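Local coordinates for Dps family protein (PDB 2D5K), which probably oxidises and stores iron inside a hollow shell of twelve subunits and, as a Dps, may compact the bacterial nucleoid, at residues 69-72 with 76-79; 10-15 with 60-65; 115-120 with 124-129; 43-48 with 97-102. All blocks are in the same frame, centred on the assembly; numbering follows the deposited sequence.

Contact 1: residues 69-72 with 76-79; sequences NPVG and ECLE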
loop_
_atom_site.group_PDB
_atom_site.type_symbol
_atom_site.label_atom_id
_atom_site.label_comp_id
_atom_site.label_asym_id
_atom_site.label_seq_id
_atom_site.Cartn_x
_atom_site.Cartn_y
_atom_site.Cartn_z
ATOM N N ASN B 69 -7.516 1.607 -38.516
ATOM C CA ASN B 69 -8.816 1.636 -37.845
ATOM C C ASN B 69 -9.093 0.344 -37.075
ATOM O O ASN B 69 -9.336 -0.702 -37.676
ATOM C CB ASN B 69 -9.931 1.831 -38.876
ATOM C CG ASN B 69 -9.862 3.177 -39.559
ATOM O OD1 ASN B 69 -10.196 3.302 -40.736
ATOM N ND2 ASN B 69 -9.442 4.196 -38.822
ATOM N N PRO B 70 -9.081 0.405 -35.733
ATOM C CA PRO B 70 -9.341 -0.797 -34.931
ATOM C C PRO B 70 -10.801 -1.193 -35.087
ATOM O O PRO B 70 -11.672 -0.323 -35.084
ATOM C CB PRO B 70 -9.053 -0.340 -33.497
ATOM C CG PRO B 70 -8.246 0.919 -33.654
ATOM C CD PRO B 70 -8.823 1.567 -34.869
ATOM N N VAL B 71 -11.079 -2.488 -35.231
ATOM C CA VAL B 71 -12.465 -2.934 -35.362
ATOM C C VAL B 71 -13.206 -2.475 -34.111
ATOM O O VAL B 71 -12.894 -2.912 -33.002
ATOM C CB VAL B 71 -12.569 -4.473 -35.492
ATOM C CG1 VAL B 71 -12.134 -4.905 -36.877
ATOM C CG2 VAL B 71 -11.703 -5.151 -34.443
ATOM N N GLY B 72 -14.186 -1.593 -34.294
ATOM C CA GLY B 72 -14.920 -1.063 -33.159
ATOM C C GLY B 72 -16.349 -1.515 -32.911
ATOM O O GLY B 72 -17.092 -0.813 -32.231
ATOM N N GLU B 76 -18.539 -6.755 -36.309
ATOM C CA GLU B 76 -17.317 -6.938 -37.086
ATOM C C GLU B 76 -16.424 -7.996 -36.438
ATOM O O GLU B 76 -15.836 -8.831 -37.128
ATOM C CB GLU B 76 -16.560 -5.609 -37.209
ATOM C CG GLU B 76 -17.247 -4.586 -38.114
ATOM C CD GLU B 76 -16.624 -3.202 -38.019
ATOM O OE1 GLU B 76 -16.710 -2.579 -36.939
ATOM O OE2 GLU B 76 -16.047 -2.739 -39.026
ATOM N N CYS B 77 -16.330 -7.967 -35.112
ATOM C CA CYS B 77 -15.512 -8.940 -34.398
ATOM C C CYS B 77 -15.994 -10.370 -34.658
ATOM O O CYS B 77 -15.190 -11.267 -34.917
ATOM C CB CYS B 77 -15.524 -8.644 -32.897
ATOM S SG CYS B 77 -14.577 -7.169 -32.410
ATOM N N LEU B 78 -17.306 -10.581 -34.596
ATOM C CA LEU B 78 -17.869 -11.906 -34.834
ATOM C C LEU B 78 -17.562 -12.395 -36.246
ATOM O O LEU B 78 -17.455 -13.595 -36.487
ATOM C CB LEU B 78 -19.386 -11.888 -34.620
ATOM C CG LEU B 78 -19.884 -11.754 -33.178
ATOM C CD1 LEU B 78 -21.382 -11.470 -33.163
ATOM C CD2 LEU B 78 -19.578 -13.035 -32.416
ATOM N N GLU B 79 -17.413 -11.458 -37.177
ATOM C CA GLU B 79 -17.128 -11.811 -38.564
ATOM C C GLU B 79 -15.693 -12.292 -38.779
ATOM O O GLU B 79 -15.459 -13.253 -39.509
ATOM C CB GLU B 79 -17.391 -10.611 -39.482
ATOM C CG GLU B 79 -18.757 -9.970 -39.307
ATOM C CD GLU B 79 -19.006 -8.834 -40.285
ATOM O OE1 GLU B 79 -18.109 -7.976 -40.454
ATOM O OE2 GLU B 79 -20.105 -8.794 -40.878
#

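Contact 2: residues 10-15 with 60-65; sequences KELNQQ and AERILA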
loop_
_atom_site.group_PDB
_atom_site.type_symbol
_atom_site.label_atom_id
_atom_site.label_comp_id
_atom_site.label_asym_id
_atom_site.label_seq_id
_atom_site.Cartn_x
_atom_site.Cartn_y
_atom_site.Cartn_z
ATOM N N LYS B 10 -4.154 -5.921 -40.531
ATOM C CA LYS B 10 -5.084 -7.026 -40.723
ATOM C C LYS B 10 -4.849 -8.077 -39.632
ATOM O O LYS B 10 -5.798 -8.629 -39.071
ATOM C CB LYS B 10 -4.867 -7.637 -42.111
ATOM C CG LYS B 10 -5.871 -8.700 -42.525
ATOM C CD LYS B 10 -5.616 -10.030 -41.837
ATOM C CE LYS B 10 -6.411 -11.138 -42.502
ATOM N NZ LYS B 10 -6.060 -11.249 -43.946
ATOM N N GLU B 11 -3.579 -8.350 -39.340
ATOM C CA GLU B 11 -3.223 -9.321 -38.309
ATOM C C GLU B 11 -3.613 -8.805 -36.925
ATOM O O GLU B 11 -4.061 -9.573 -36.072
ATOM C CB GLU B 11 -1.718 -9.611 -38.334
ATOM C CG GLU B 11 -1.239 -10.358 -39.571
ATOM C CD GLU B 11 -1.994 -11.653 -39.797
ATOM O OE1 GLU B 11 -2.234 -12.384 -38.811
ATOM O OE2 GLU B 11 -2.340 -11.945 -40.963
ATOM N N LEU B 12 -3.429 -7.507 -36.702
ATOM C CA LEU B 12 -3.774 -6.903 -35.420
ATOM C C LEU B 12 -5.284 -6.963 -35.189
ATOM O O LEU B 12 -5.738 -7.332 -34.101
ATOM C CB LEU B 12 -3.285 -5.446 -35.365
ATOM C CG LEU B 12 -1.770 -5.258 -35.203
ATOM C CD1 LEU B 12 -1.372 -3.828 -35.563
ATOM C CD2 LEU B 12 -1.369 -5.582 -33.765
ATOM N N ASN B 13 -6.061 -6.613 -36.209
ATOM C CA ASN B 13 -7.514 -6.651 -36.075
ATOM C C ASN B 13 -8.033 -8.072 -35.895
ATOM O O ASN B 13 -9.032 -8.287 -35.211
ATOM C CB ASN B 13 -8.203 -5.995 -37.277
ATOM C CG ASN B 13 -8.465 -4.519 -37.056
ATOM O OD1 ASN B 13 -8.779 -4.098 -35.941
ATOM N ND2 ASN B 13 -8.348 -3.726 -38.118
ATOM N N GLN B 14 -7.356 -9.040 -36.505
ATOM C CA GLN B 14 -7.760 -10.433 -36.367
ATOM C C GLN B 14 -7.739 -10.795 -34.885
ATOM O O GLN B 14 -8.634 -11.481 -34.396
ATOM C CB GLN B 14 -6.813 -11.350 -37.143
ATOM C CG GLN B 14 -7.036 -12.843 -36.904
ATOM C CD GLN B 14 -8.366 -13.345 -37.449
ATOM O OE1 GLN B 14 -8.618 -13.287 -38.654
ATOM N NE2 GLN B 14 -9.220 -13.842 -36.561
ATOM N N GLN B 15 -6.719 -10.324 -34.167
ATOM C CA GLN B 15 -6.620 -10.608 -32.741
ATOM C C GLN B 15 -7.600 -9.763 -31.928
ATOM O O GLN B 15 -8.131 -10.230 -30.924
ATOM C CB GLN B 15 -5.191 -10.384 -32.234
ATOM C CG GLN B 15 -4.159 -11.336 -32.838
ATOM C CD GLN B 15 -4.605 -12.787 -32.788
ATOM O OE1 GLN B 15 -5.108 -13.260 -31.768
ATOM N NE2 GLN B 15 -4.416 -13.503 -33.891
ATOM N N ALA B 60 -5.517 -2.641 -30.249
ATOM C CA ALA B 60 -6.341 -1.626 -30.895
ATOM C C ALA B 60 -5.613 -0.281 -30.936
ATOM O O ALA B 60 -5.661 0.423 -31.944
ATOM C CB ALA B 60 -7.667 -1.472 -30.158
ATOM N N GLU B 61 -4.938 0.079 -29.847
ATOM C CA GLU B 61 -4.229 1.354 -29.814
ATOM C C GLU B 61 -2.938 1.326 -30.623
ATOM O O GLU B 61 -2.380 2.375 -30.940
ATOM C CB GLU B 61 -3.957 1.784 -28.372
ATOM C CG GLU B 61 -5.236 1.885 -27.545
ATOM C CD GLU B 61 -5.111 2.811 -26.355
ATOM O OE1 GLU B 61 -4.016 2.886 -25.759
ATOM O OE2 GLU B 61 -6.122 3.456 -26.004
ATOM N N ARG B 62 -2.459 0.130 -30.954
ATOM C CA ARG B 62 -1.261 0.027 -31.780
ATOM C C ARG B 62 -1.724 0.308 -33.202
ATOM O O ARG B 62 -1.052 1.007 -33.961
ATOM C CB ARG B 62 -0.642 -1.373 -31.699
ATOM C CG ARG B 62 0.476 -1.607 -32.726
ATOM C CD ARG B 62 1.572 -0.537 -32.622
ATOM N NE ARG B 62 2.558 -0.653 -33.701
ATOM C CZ ARG B 62 3.477 0.269 -33.973
ATOM N NH1 ARG B 62 3.542 1.379 -33.246
ATOM N NH2 ARG B 62 4.324 0.089 -34.981
ATOM N N ILE B 63 -2.882 -0.243 -33.559
ATOM C CA ILE B 63 -3.449 -0.029 -34.883
ATOM C C ILE B 63 -3.611 1.475 -35.086
ATOM O O ILE B 63 -3.377 1.995 -36.180
ATOM C CB ILE B 63 -4.828 -0.721 -35.030
ATOM C CG1 ILE B 63 -4.645 -2.243 -35.076
ATOM C CG2 ILE B 63 -5.521 -0.247 -36.294
ATOM C CD1 ILE B 63 -5.946 -3.018 -35.160
ATOM N N LEU B 64 -4.007 2.168 -34.023
ATOM C CA LEU B 64 -4.182 3.615 -34.085
ATOM C C LEU B 64 -2.821 4.280 -34.267
ATOM O O LEU B 64 -2.679 5.237 -35.031
ATOM C CB LEU B 64 -4.844 4.119 -32.798
ATOM C CG LEU B 64 -6.270 3.617 -32.537
ATOM C CD1 LEU B 64 -6.668 3.906 -31.096
ATOM C CD2 LEU B 64 -7.237 4.277 -33.514
ATOM N N ALA B 65 -1.817 3.755 -33.571
ATOM C CA ALA B 65 -0.465 4.296 -33.641
ATOM C C ALA B 65 0.159 4.166 -35.034
ATOM O O ALA B 65 1.116 4.875 -35.350
ATOM C CB ALA B 65 0.423 3.616 -32.597
#

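Contact 3: residues 115-120 with 124-129; sequences EIAGNA and VSEDMF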
loop_
_atom_site.group_PDB
_atom_site.type_symbol
_atom_site.label_atom_id
_atom_site.label_comp_id
_atom_site.label_asym_id
_atom_site.label_seq_id
_atom_site.Cartn_x
_atom_site.Cartn_y
_atom_site.Cartn_z
ATOM N N GLU B 115 5.705 -13.260 -38.099
ATOM C CA GLU B 115 6.505 -13.269 -39.315
ATOM C C GLU B 115 6.123 -12.099 -40.218
ATOM O O GLU B 115 6.989 -11.417 -40.761
ATOM C CB GLU B 115 6.304 -14.593 -40.056
ATOM C CG GLU B 115 6.925 -14.631 -41.440
ATOM C CD GLU B 115 6.830 -16.001 -42.076
ATOM O OE1 GLU B 115 5.726 -16.591 -42.057
ATOM O OE2 GLU B 115 7.857 -16.486 -42.600
ATOM N N ILE B 116 4.820 -11.872 -40.371
ATOM C CA ILE B 116 4.314 -10.784 -41.203
ATOM C C ILE B 116 4.786 -9.428 -40.688
ATOM O O ILE B 116 5.262 -8.592 -41.455
ATOM C CB ILE B 116 2.762 -10.785 -41.245
ATOM C CG1 ILE B 116 2.258 -12.090 -41.870
ATOM C CG2 ILE B 116 2.248 -9.572 -42.017
ATOM C CD1 ILE B 116 2.905 -12.426 -43.188
ATOM N N ALA B 117 4.648 -9.214 -39.384
ATOM C CA ALA B 117 5.058 -7.953 -38.775
ATOM C C ALA B 117 6.547 -7.697 -38.989
ATOM O O ALA B 117 6.949 -6.598 -39.381
ATOM C CB ALA B 117 4.734 -7.967 -37.289
ATOM N N GLY B 118 7.361 -8.714 -38.727
ATOM C CA GLY B 118 8.796 -8.577 -38.899
ATOM C C GLY B 118 9.171 -8.268 -40.335
ATOM O O GLY B 118 10.000 -7.399 -40.592
ATOM N N ASN B 119 8.560 -8.978 -41.278
ATOM C CA ASN B 119 8.845 -8.759 -42.691
ATOM C C ASN B 119 8.443 -7.361 -43.150
ATOM O O ASN B 119 9.063 -6.790 -44.050
ATOM C CB ASN B 119 8.129 -9.812 -43.541
ATOM C CG ASN B 119 8.729 -11.200 -43.380
ATOM O OD1 ASN B 119 8.194 -12.185 -43.891
ATOM N ND2 ASN B 119 9.853 -11.282 -42.673
ATOM N N ALA B 120 7.405 -6.813 -42.525
ATOM C CA ALA B 120 6.908 -5.487 -42.865
ATOM C C ALA B 120 7.705 -4.398 -42.155
ATOM O O ALA B 120 7.544 -3.211 -42.437
ATOM C CB ALA B 120 5.435 -5.380 -42.495
ATOM N N VAL B 124 7.284 -3.196 -33.554
ATOM C CA VAL B 124 6.486 -2.934 -32.362
ATOM C C VAL B 124 5.321 -3.924 -32.329
ATOM O O VAL B 124 5.077 -4.575 -31.313
ATOM C CB VAL B 124 5.935 -1.492 -32.357
ATOM C CG1 VAL B 124 4.873 -1.336 -31.266
ATOM C CG2 VAL B 124 7.076 -0.508 -32.111
ATOM N N SER B 125 4.604 -4.040 -33.441
ATOM C CA SER B 125 3.480 -4.972 -33.503
ATOM C C SER B 125 3.999 -6.390 -33.335
ATOM O O SER B 125 3.358 -7.229 -32.701
ATOM C CB SER B 125 2.738 -4.840 -34.835
ATOM O OG SER B 125 2.102 -3.574 -34.931
ATOM N N GLU B 126 5.170 -6.655 -33.904
ATOM C CA GLU B 126 5.767 -7.978 -33.798
ATOM C C GLU B 126 5.969 -8.314 -32.325
ATOM O O GLU B 126 5.627 -9.406 -31.873
ATOM C CB GLU B 126 7.113 -8.017 -34.529
ATOM C CG GLU B 126 7.813 -9.366 -34.440
ATOM C CD GLU B 126 9.166 -9.374 -35.125
ATOM O OE1 GLU B 126 9.633 -8.293 -35.543
ATOM O OE2 GLU B 126 9.766 -10.460 -35.238
ATOM N N ASP B 127 6.515 -7.358 -31.578
ATOM C CA ASP B 127 6.773 -7.541 -30.154
ATOM C C ASP B 127 5.480 -7.785 -29.379
ATOM O O ASP B 127 5.447 -8.593 -28.449
ATOM C CB ASP B 127 7.497 -6.311 -29.595
ATOM C CG ASP B 127 7.894 -6.475 -28.143
ATOM O OD1 ASP B 127 8.601 -7.454 -27.824
ATOM O OD2 ASP B 127 7.502 -5.619 -27.321
ATOM N N MET B 128 4.416 -7.085 -29.761
ATOM C CA MET B 128 3.129 -7.258 -29.096
ATOM C C MET B 128 2.579 -8.656 -29.342
ATOM O O MET B 128 2.022 -9.278 -28.436
ATOM C CB MET B 128 2.136 -6.205 -29.578
ATOM C CG MET B 128 2.456 -4.821 -29.044
ATOM S SD MET B 128 1.251 -3.600 -29.556
ATOM C CE MET B 128 1.970 -2.097 -28.838
ATOM N N PHE B 129 2.734 -9.152 -30.567
ATOM C CA PHE B 129 2.265 -10.494 -30.883
ATOM C C PHE B 129 3.062 -11.515 -30.078
ATOM O O PHE B 129 2.513 -12.514 -29.619
ATOM C CB PHE B 129 2.422 -10.790 -32.377
ATOM C CG PHE B 129 1.454 -10.047 -33.253
ATOM C CD1 PHE B 129 0.100 -9.991 -32.928
ATOM C CD2 PHE B 129 1.886 -9.439 -34.428
ATOM C CE1 PHE B 129 -0.811 -9.342 -33.766
ATOM C CE2 PHE B 129 0.982 -8.790 -35.269
ATOM C CZ PHE B 129 -0.368 -8.744 -34.935
#

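Contact 4: residues 43-48 with 97-102; sequences VKFEEL and EELSQD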
loop_
_atom_site.group_PDB
_atom_site.type_symbol
_atom_site.label_atom_id
_atom_site.label_comp_id
_atom_site.label_asym_id
_atom_site.label_seq_id
_atom_site.Cartn_x
_atom_site.Cartn_y
_atom_site.Cartn_z
ATOM N N VAL B 43 -12.680 -18.368 -10.936
ATOM C CA VAL B 43 -11.684 -17.314 -10.817
ATOM C C VAL B 43 -10.744 -17.275 -12.018
ATOM O O VAL B 43 -10.484 -16.207 -12.569
ATOM C CB VAL B 43 -10.840 -17.486 -9.535
ATOM C CG1 VAL B 43 -9.708 -16.467 -9.514
ATOM C CG2 VAL B 43 -11.725 -17.312 -8.315
ATOM N N LYS B 44 -10.240 -18.433 -12.429
ATOM C CA LYS B 44 -9.322 -18.488 -13.564
ATOM C C LYS B 44 -9.925 -17.868 -14.824
ATOM O O LYS B 44 -9.240 -17.160 -15.560
ATOM C CB LYS B 44 -8.906 -19.937 -13.855
ATOM C CG LYS B 44 -7.868 -20.048 -14.968
ATOM C CD LYS B 44 -6.616 -19.248 -14.617
ATOM C CE LYS B 44 -5.714 -19.028 -15.830
ATOM N NZ LYS B 44 -5.087 -20.278 -16.353
ATOM N N PHE B 45 -11.203 -18.130 -15.078
ATOM C CA PHE B 45 -11.839 -17.567 -16.262
ATOM C C PHE B 45 -11.912 -16.045 -16.187
ATOM O O PHE B 45 -11.851 -15.369 -17.215
ATOM C CB PHE B 45 -13.238 -18.163 -16.468
ATOM C CG PHE B 45 -13.227 -19.634 -16.809
ATOM C CD1 PHE B 45 -12.189 -20.182 -17.560
ATOM C CD2 PHE B 45 -14.257 -20.467 -16.388
ATOM C CE1 PHE B 45 -12.179 -21.540 -17.885
ATOM C CE2 PHE B 45 -14.255 -21.823 -16.709
ATOM C CZ PHE B 45 -13.214 -22.359 -17.458
ATOM N N GLU B 46 -12.038 -15.500 -14.978
ATOM C CA GLU B 46 -12.086 -14.047 -14.824
ATOM C C GLU B 46 -10.700 -13.463 -15.082
ATOM O O GLU B 46 -10.565 -12.427 -15.727
ATOM C CB GLU B 46 -12.550 -13.647 -13.420
ATOM C CG GLU B 46 -12.715 -12.132 -13.276
ATOM C CD GLU B 46 -13.313 -11.705 -11.951
ATOM O OE1 GLU B 46 -14.139 -12.457 -11.392
ATOM O OE2 GLU B 46 -12.971 -10.599 -11.479
ATOM N N GLU B 47 -9.669 -14.130 -14.579
ATOM C CA GLU B 47 -8.307 -13.655 -14.794
ATOM C C GLU B 47 -8.057 -13.625 -16.298
ATOM O O GLU B 47 -7.425 -12.707 -16.822
ATOM C CB GLU B 47 -7.303 -14.584 -14.107
ATOM C CG GLU B 47 -7.604 -14.817 -12.626
ATOM C CD GLU B 47 -6.542 -15.650 -11.923
ATOM O OE1 GLU B 47 -6.040 -16.620 -12.530
ATOM O OE2 GLU B 47 -6.221 -15.342 -10.755
ATOM N N LEU B 48 -8.575 -14.634 -16.993
ATOM C CA LEU B 48 -8.414 -14.714 -18.435
ATOM C C LEU B 48 -9.157 -13.619 -19.192
ATOM O O LEU B 48 -8.599 -13.043 -20.127
ATOM C CB LEU B 48 -8.853 -16.094 -18.945
ATOM C CG LEU B 48 -7.904 -17.227 -18.542
ATOM C CD1 LEU B 48 -8.511 -18.574 -18.901
ATOM C CD2 LEU B 48 -6.560 -17.034 -19.243
ATOM N N GLU B 97 -11.334 -27.685 -22.495
ATOM C CA GLU B 97 -10.920 -28.295 -23.753
ATOM C C GLU B 97 -11.079 -27.296 -24.896
ATOM O O GLU B 97 -10.185 -27.155 -25.729
ATOM C CB GLU B 97 -11.753 -29.547 -24.058
ATOM C CG GLU B 97 -11.541 -30.696 -23.093
ATOM C CD GLU B 97 -12.338 -31.934 -23.475
ATOM O OE1 GLU B 97 -13.544 -31.796 -23.772
ATOM O OE2 GLU B 97 -11.762 -33.044 -23.467
ATOM N N GLU B 98 -12.211 -26.597 -24.941
ATOM C CA GLU B 98 -12.430 -25.637 -26.013
ATOM C C GLU B 98 -11.474 -24.457 -25.928
ATOM O O GLU B 98 -10.968 -23.993 -26.947
ATOM C CB GLU B 98 -13.870 -25.120 -26.023
ATOM C CG GLU B 98 -14.128 -24.195 -27.212
ATOM C CD GLU B 98 -15.592 -24.052 -27.555
ATOM O OE1 GLU B 98 -16.253 -25.086 -27.785
ATOM O OE2 GLU B 98 -16.079 -22.905 -27.605
ATOM N N LEU B 99 -11.226 -23.961 -24.720
ATOM C CA LEU B 99 -10.298 -22.845 -24.581
ATOM C C LEU B 99 -8.918 -23.297 -25.043
ATOM O O LEU B 99 -8.189 -22.540 -25.687
ATOM C CB LEU B 99 -10.234 -22.370 -23.127
ATOM C CG LEU B 99 -11.470 -21.626 -22.618
ATOM C CD1 LEU B 99 -11.266 -21.257 -21.157
ATOM C CD2 LEU B 99 -11.701 -20.371 -23.459
ATOM N N SER B 100 -8.554 -24.536 -24.727
ATOM C CA SER B 100 -7.253 -25.034 -25.146
ATOM C C SER B 100 -7.171 -25.043 -26.668
ATOM O O SER B 100 -6.165 -24.623 -27.242
ATOM C CB SER B 100 -6.998 -26.444 -24.608
ATOM O OG SER B 100 -5.735 -26.913 -25.052
ATOM N N GLN B 101 -8.227 -25.518 -27.325
ATOM C CA GLN B 101 -8.229 -25.539 -28.781
ATOM C C GLN B 101 -8.161 -24.110 -29.318
ATOM O O GLN B 101 -7.476 -23.850 -30.303
ATOM C CB GLN B 101 -9.477 -26.238 -29.324
ATOM C CG GLN B 101 -9.444 -26.426 -30.842
ATOM C CD GLN B 101 -8.279 -27.290 -31.301
ATOM O OE1 GLN B 101 -8.158 -28.449 -30.902
ATOM N NE2 GLN B 101 -7.415 -26.730 -32.145
ATOM N N ASP B 102 -8.870 -23.183 -28.676
ATOM C CA ASP B 102 -8.831 -21.789 -29.116
ATOM C C ASP B 102 -7.411 -21.247 -28.991
ATOM O O ASP B 102 -6.898 -20.598 -29.903
ATOM C CB ASP B 102 -9.763 -20.904 -28.278
ATOM C CG ASP B 102 -11.226 -21.066 -28.652
ATOM O OD1 ASP B 102 -11.511 -21.407 -29.821
ATOM O OD2 ASP B 102 -12.092 -20.834 -27.783
#

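Contact 1: residues 69-72 with 76-79
Val-71 meets Glu-76 and Cys-77 where the loop leaving helix 38-65 doubles back on the short helix 74-80, the extra helix that Dps proteins carry in the long connection between the second and third helices of their ferritin-like four-helix bundle. Val-71 gives up the most surface here, and its CB bond points toward the short helix. Its chi1 of -75° places CG2 between the backbone N and the carbonyl carbon, a less usual setting for valine, and this methyl is the branch that faces Cys-77. Beside it, the CB of Glu-76 stands 4.5 Å from the CB of Val-71, so the stem of an acidic side chain serves here as apolar surface.

Beyond CG the Glu-76 chain is extended and carries the carboxylate past the valine to the backbone of Gly-72. OE1 comes within 3.8 Å of Gly-72 N, too far to count as a bond; the polar partner of this oxygen is instead the hydroxyl of Thr-73, the residue just before helix 74-80. Carboxylate and loop are thus tied together through a local bond.

Behind the loop, Pro-70 leans on Ile-63 and Leu-64 of helix 38-65, while Pro-70 O accepts from Tyr-32 OH of a second subunit and Gly-72 O from Asn-28 ND2 of that same neighbour. On the inner side, Cys-77 also touches Thr-20 of helix 5-32, and its SG lies 4.1 Å from Val-71 CG2.

Contact 2: residues 10-15 with 60-65
Ile-63 pushes its longer branch between Leu-12 and Asn-13, and that one side chain makes most of this contact between antiparallel neighbours of the four-helix bundle. Its CB points toward helix 5-32 but leaves the touching to the atoms beyond it. With chi1 at -71°, CG1 lies anti to the carbonyl carbon and runs toward Leu-12, where it meets CB of Leu-12 at 3.5 Å, tighter than usual for two carbons, and CD1 of Leu-12 at 3.7 Å. The two side chains lie alongside one another, pointing opposite ways. The other branch, CG2, turns to the side of Pro-70. At the tip, CD1 of Ile-63 settles over the face of the Asn-13 carboxamide, 3.1 Å from OD1 of Asn-13.

That amide is gripped at both ends: OD1 accepts from Val-71 N, and ND2 donates to Asn-69 O. Held by these two bonds, the amide cannot readily turn about its chi2, so the methyl rests on a plate whose rotation is restrained. Leu-12 CD1 also touches the aliphatic stem of Arg-62, at CG, 4.0 Å away, while the guanidinium leaves for Asp-122 and for Asp-137 of a third subunit.

The short axes run 9.6 Å apart at 158°, with helix 123-147 closing the inner side by packing Phe-129 on Leu-12 and Met-128 on Arg-62, and helix 92-120 lying against helix 5-32 at Gln-15.

Contact 3: residues 115-120 with 124-129
Glu-126 holds its CG opposite the backbone N, chi1 179°, and keeps the chain straight at the next torsion, and this full stretch lays the side chain along Gly-118 of the preceding helix. The carboxylate ends over the glycine backbone: OE1 of Glu-126 is 3.5 Å from CA of Gly-118, and the carboxyl carbon CD is 3.9 Å from that same CA. Gly-118 offers bare main chain, and the acid lies flush with it.

Ala-117, the residue before this glycine, does the close packing. Its CB points at the other helix and sits 3.6 Å from both CA and CB of Glu-126, with the backbone of Ser-125 a little further off. Such small residues let the two helices, the third and fourth of the ferritin-like bundle, come together as an antiparallel hairpin whose short axes pass only 8.1 Å apart at 161°. The CA atoms of Ala-117 and Glu-126 are 5.0 Å apart.

The ring of Phe-129 comes in from the bundle interior, and the Ala-117 methyl lies at the ring's edge, near its plane, 4.3 Å from CD2 of Phe-129. Ser-125 turns its OG to the turn between the helices, where it bonds Asp-122. OE1 of Glu-126 has the like-charged Asp-123 OD1 close by, a pairing that may raise the pKa of one of the two carboxylates.

Contact 4: residues 43-48 with 97-102
Leu-99 is the one residue of segment 97-102 that reaches segment 43-48, and it does so at Phe-45 and Leu-48. Just before it, Glu-98 points elsewhere, bridging to Lys-25 and accepting from Tyr-90 OH. Leu-99 then turns inward, its CG anti to the carbonyl carbon at chi1 -72°, and sends CD1 across the interior of the four-helix bundle. This methyl arrives obliquely at the Phe-45 ring, 3.4 Å from CE1 and 3.9 Å from CD1 of that ring, and more loosely at Leu-48, whose CD1 is 4.5 Å from CD1 of Leu-99. Ser-100 looks to another helix, its OG hydrogen-bonded with Asn-140 OD1 of helix 123-147, and Asp-102 comes back to Lys-25, giving that lysine a second acidic partner.

The backbones stay well apart, with the CA atoms of Phe-45 and Leu-99 10.0 Å from each other. Leu-26 and Phe-29 of helix 5-32 pack on Leu-99, and Phe-143 of helix 123-147 on Leu-48, so all four long helices meet around this spot. Since methyls and ring carbons make the whole contact, it has little directionality: shape and burial hold it, while Glu-98 and Asp-102 direct their charges to Lys-25 of helix 5-32.

Overall arrangement
Contacts 1, 2 and 3 gather at one end of the bundle; contact 4 lies beyond the chain's centre, its own centre 22 to 25 Å from theirs. Contact 2 is the middle member, with centres about 10 Å from contact 1 and 11 Å from contact 3. It joins contact 3 through Arg-62 NE and Ser-125 OG, hydrogen-bonded at 3.2 Å, and joins contact 1 through Asn-13. Contacts 2 and 4 share helix 38-65. Segment 60-65 also carries Glu-61, whose OE2 bonds His-42 NE2 of the second subunit and which packs on His-30 there, consistent with the intersubunit ferroxidase site of Dps proteins; contact 1 borders that same neighbour.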